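Local structure of conserved hypothetical protein (Archaeoglobus fulgidus, 1I0R) at residues Tyr11-Val16 / Gly26-Thr31. The protein reduces ferric iron bound in a variety of chelators (siderophores) to ferrous iron, taking electrons from NADH or NADPH and using a flavin cofactor. Residues are numbered along the deposited sequence; the frame is centred on the assembly and turned at random.
Sequences YGLYIV and GQIANT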
ATOM      1  N   TYR B  11       3.583   3.243   3.643  1.00 14.82           N
ATOM      2  CA  TYR B  11       3.842   3.202   2.203  1.00 14.94           C
ATOM      3  C   TYR B  11       5.332   3.133   1.902  1.00 15.65           C
ATOM      4  O   TYR B  11       6.174   3.410   2.762  1.00 16.44           O
ATOM      5  CB  TYR B  11       3.364   4.482   1.500  1.00 14.88           C
ATOM      6  CG  TYR B  11       1.931   4.900   1.712  1.00 15.02           C
ATOM      7  CD1 TYR B  11       1.536   5.557   2.879  1.00 14.50           C
ATOM      8  CD2 TYR B  11       0.969   4.633   0.741  1.00 14.51           C
ATOM      9  CE1 TYR B  11       0.210   5.929   3.080  1.00 14.87           C
ATOM     10  CE2 TYR B  11      -0.352   5.000   0.915  1.00 14.57           C
ATOM     11  CZ  TYR B  11      -0.739   5.641   2.090  1.00 14.56           C
ATOM     12  OH  TYR B  11      -2.050   5.933   2.340  1.00 14.01           O
ATOM     13  N   GLY B  12       5.635   2.760   0.662  1.00 16.06           N
ATOM     14  CA  GLY B  12       7.026   2.779   0.217  1.00 15.72           C
ATOM     15  C   GLY B  12       7.204   4.100  -0.546  1.00 16.10           C
ATOM     16  O   GLY B  12       6.359   4.986  -0.478  1.00 15.67           O
ATOM     17  N   LEU B  13       8.345   4.258  -1.228  1.00 16.25           N
ATOM     18  CA  LEU B  13       8.579   5.449  -2.080  1.00 16.63           C
ATOM     19  C   LEU B  13       9.122   4.892  -3.401  1.00 16.68           C
ATOM     20  O   LEU B  13      10.046   4.079  -3.424  1.00 16.32           O
ATOM     21  CB  LEU B  13       9.566   6.446  -1.455  1.00 18.50           C
ATOM     22  CG  LEU B  13       9.334   7.841  -2.057  1.00 19.31           C
ATOM     23  CD1 LEU B  13       7.945   8.392  -1.624  1.00 20.28           C
ATOM     24  CD2 LEU B  13      10.445   8.790  -1.597  1.00 21.00           C
ATOM     25  N   TYR B  14       8.518   5.342  -4.496  1.00 16.24           N
ATOM     26  CA  TYR B  14       8.815   4.795  -5.818  1.00 16.53           C
ATOM     27  C   TYR B  14       8.847   5.846  -6.895  1.00 17.32           C
ATOM     28  O   TYR B  14       8.397   6.971  -6.700  1.00 17.33           O
ATOM     29  CB  TYR B  14       7.689   3.821  -6.228  1.00 15.96           C
ATOM     30  CG  TYR B  14       7.207   2.870  -5.138  1.00 15.17           C
ATOM     31  CD1 TYR B  14       6.238   3.255  -4.211  1.00 15.25           C
ATOM     32  CD2 TYR B  14       7.765   1.613  -5.023  1.00 15.09           C
ATOM     33  CE1 TYR B  14       5.841   2.382  -3.176  1.00 14.22           C
ATOM     34  CE2 TYR B  14       7.385   0.743  -4.006  1.00 14.81           C
ATOM     35  CZ  TYR B  14       6.427   1.133  -3.087  1.00 14.98           C
ATOM     36  OH  TYR B  14       6.124   0.244  -2.067  1.00 14.99           O
ATOM     37  N   ILE B  15       9.421   5.454  -8.030  1.00 17.87           N
ATOM     38  CA  ILE B  15       9.358   6.280  -9.213  1.00 18.46           C
ATOM     39  C   ILE B  15       8.443   5.451 -10.109  1.00 17.52           C
ATOM     40  O   ILE B  15       8.684   4.239 -10.299  1.00 17.90           O
ATOM     41  CB  ILE B  15      10.688   6.403  -9.988  1.00 18.94           C
ATOM     42  CG1 ILE B  15      11.818   6.933  -9.118  1.00 20.28           C
ATOM     43  CG2 ILE B  15      10.448   7.342 -11.195  1.00 19.94           C
ATOM     44  CD1 ILE B  15      13.149   7.067  -9.916  1.00 20.50           C
ATOM     45  N   VAL B  16       7.384   6.064 -10.634  1.00 17.84           N
ATOM     46  CA  VAL B  16       6.477   5.369 -11.559  1.00 17.64           C
ATOM     47  C   VAL B  16       6.745   5.992 -12.936  1.00 18.45           C
ATOM     48  O   VAL B  16       6.699   7.221 -13.088  1.00 18.08           O
ATOM     49  CB  VAL B  16       4.983   5.540 -11.165  1.00 17.62           C
ATOM     50  CG1 VAL B  16       4.071   4.888 -12.209  1.00 16.83           C
ATOM     51  CG2 VAL B  16       4.739   4.880  -9.778  1.00 17.86           C
ATOM     52  N   GLY B  26       7.804  10.341 -15.791  1.00 23.96           N
ATOM     53  CA  GLY B  26       8.046   9.668 -14.521  1.00 22.49           C
ATOM     54  C   GLY B  26       7.661  10.582 -13.378  1.00 22.15           C
ATOM     55  O   GLY B  26       7.747  11.795 -13.500  1.00 21.41           O
ATOM     56  N   GLN B  27       7.210  10.002 -12.270  1.00 21.37           N
ATOM     57  CA  GLN B  27       6.843  10.796 -11.109  1.00 21.35           C
ATOM     58  C   GLN B  27       7.103   9.986  -9.846  1.00 20.59           C
ATOM     59  O   GLN B  27       7.138   8.755  -9.884  1.00 21.37           O
ATOM     60  CB  GLN B  27       5.358  11.175 -11.131  1.00 22.73           C
ATOM     61  CG  GLN B  27       4.433   9.997 -10.894  1.00 24.91           C
ATOM     62  CD  GLN B  27       3.004  10.395 -10.533  1.00 26.36           C
ATOM     63  OE1 GLN B  27       2.171  10.635 -11.408  1.00 27.31           O
ATOM     64  NE2 GLN B  27       2.713  10.456  -9.228  1.00 26.52           N
ATOM     65  N   ILE B  28       7.333  10.679  -8.741  1.00 19.85           N
ATOM     66  CA  ILE B  28       7.499   9.980  -7.466  1.00 19.63           C
ATOM     67  C   ILE B  28       6.090   9.627  -7.014  1.00 19.70           C
ATOM     68  O   ILE B  28       5.138  10.382  -7.232  1.00 19.52           O
ATOM     69  CB  ILE B  28       8.136  10.896  -6.393  1.00 20.30           C
ATOM     70  CG1 ILE B  28       9.611  11.155  -6.729  1.00 20.76           C
ATOM     71  CG2 ILE B  28       8.041  10.237  -5.012  1.00 20.10           C
ATOM     72  CD1 ILE B  28      10.452   9.889  -6.899  1.00 22.20           C
ATOM     73  N   ALA B  29       5.941   8.468  -6.383  1.00 18.78           N
ATOM     74  CA  ALA B  29       4.635   8.043  -5.897  1.00 18.59           C
ATOM     75  C   ALA B  29       4.845   7.216  -4.642  1.00 18.21           C
ATOM     76  O   ALA B  29       5.881   6.565  -4.486  1.00 17.74           O
ATOM     77  CB  ALA B  29       3.927   7.183  -6.951  1.00 18.84           C
ATOM     78  N   ASN B  30       3.856   7.220  -3.745  1.00 17.90           N
ATOM     79  CA  ASN B  30       3.978   6.352  -2.574  1.00 17.99           C
ATOM     80  C   ASN B  30       2.894   5.262  -2.635  1.00 17.80           C
ATOM     81  O   ASN B  30       2.982   4.249  -1.932  1.00 16.73           O
ATOM     82  CB  ASN B  30       3.897   7.171  -1.256  1.00 18.85           C
ATOM     83  CG  ASN B  30       2.513   7.743  -0.981  1.00 19.62           C
ATOM     84  OD1 ASN B  30       1.696   7.905  -1.881  1.00 19.75           O
ATOM     85  ND2 ASN B  30       2.252   8.063   0.288  1.00 20.53           N
ATOM     86  N   THR B  31       1.933   5.408  -3.548  1.00 17.50           N
ATOM     87  CA  THR B  31       0.820   4.456  -3.598  1.00 17.49           C
ATOM     88  C   THR B  31       0.960   3.402  -4.686  1.00 17.14           C
ATOM     89  O   THR B  31       0.389   3.514  -5.787  1.00 16.99           O
ATOM     90  CB  THR B  31      -0.515   5.232  -3.707  1.00 18.33           C
ATOM     91  OG1 THR B  31      -0.595   6.157  -2.605  1.00 20.08           O
ATOM     92  CG2 THR B  31      -1.717   4.291  -3.618  1.00 18.92           C
TER
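Tyr11 lays its ring against the side-chain amide of Asn30, the two planes only 18° apart. Followed outward, CB of Tyr11 meets Asn30 O at 3.5 Å, and CG lies 3.5 Å from Asn30 ND2, which sits over one ring face, displaced toward the rim. CD2 returns to Asn30 O, CE2 lies 3.7 Å from Thr31 OG1, and OH passes beyond the segment to bond the backbone N of Gln34 in the second subunit. A tyrosine suits this place because its flat ring can cover an amide while its hydroxyl reaches a backbone N of the second subunit. With chi1 at 70°, CG of Asn30 stands between its own N and carbonyl carbon, which sets it beside CD2 and CG of the Tyr11 ring. Its OD1 accepts a 3.0 Å hydrogen bond from Thr31 OG1.

Beyond this loop the two segments pair as arms of an antiparallel beta hairpin. Tyr14 and Ala29 exchange two backbone hydrogen bonds, as do Val16 and Gln27, where Val16 N to Gln27 O is 2.8 Å and nearly straight (171°). On one face small Ala29 lets Val16 CG2 approach its CB to 3.7 Å; on the other, branched Ile28 touches both Leu13 and Ile15, its CG2 3.9 Å from Leu13 CD1 and its CD1 against Ile15 CG1. Gln27 NE2 bonds Ile28 O, while OE1 is held by Asn50, like residues 27-31 part of the FMN site.

Strands 14-20 and 23-37 are neighbours in the six-stranded antiparallel barrel of this flavin reductase family. Strand 61-67 flanks the first of them, helix 73-78 packs on Leu13, Ile15 and Ile28, and helix 147-155 touches Leu13 and Asn30.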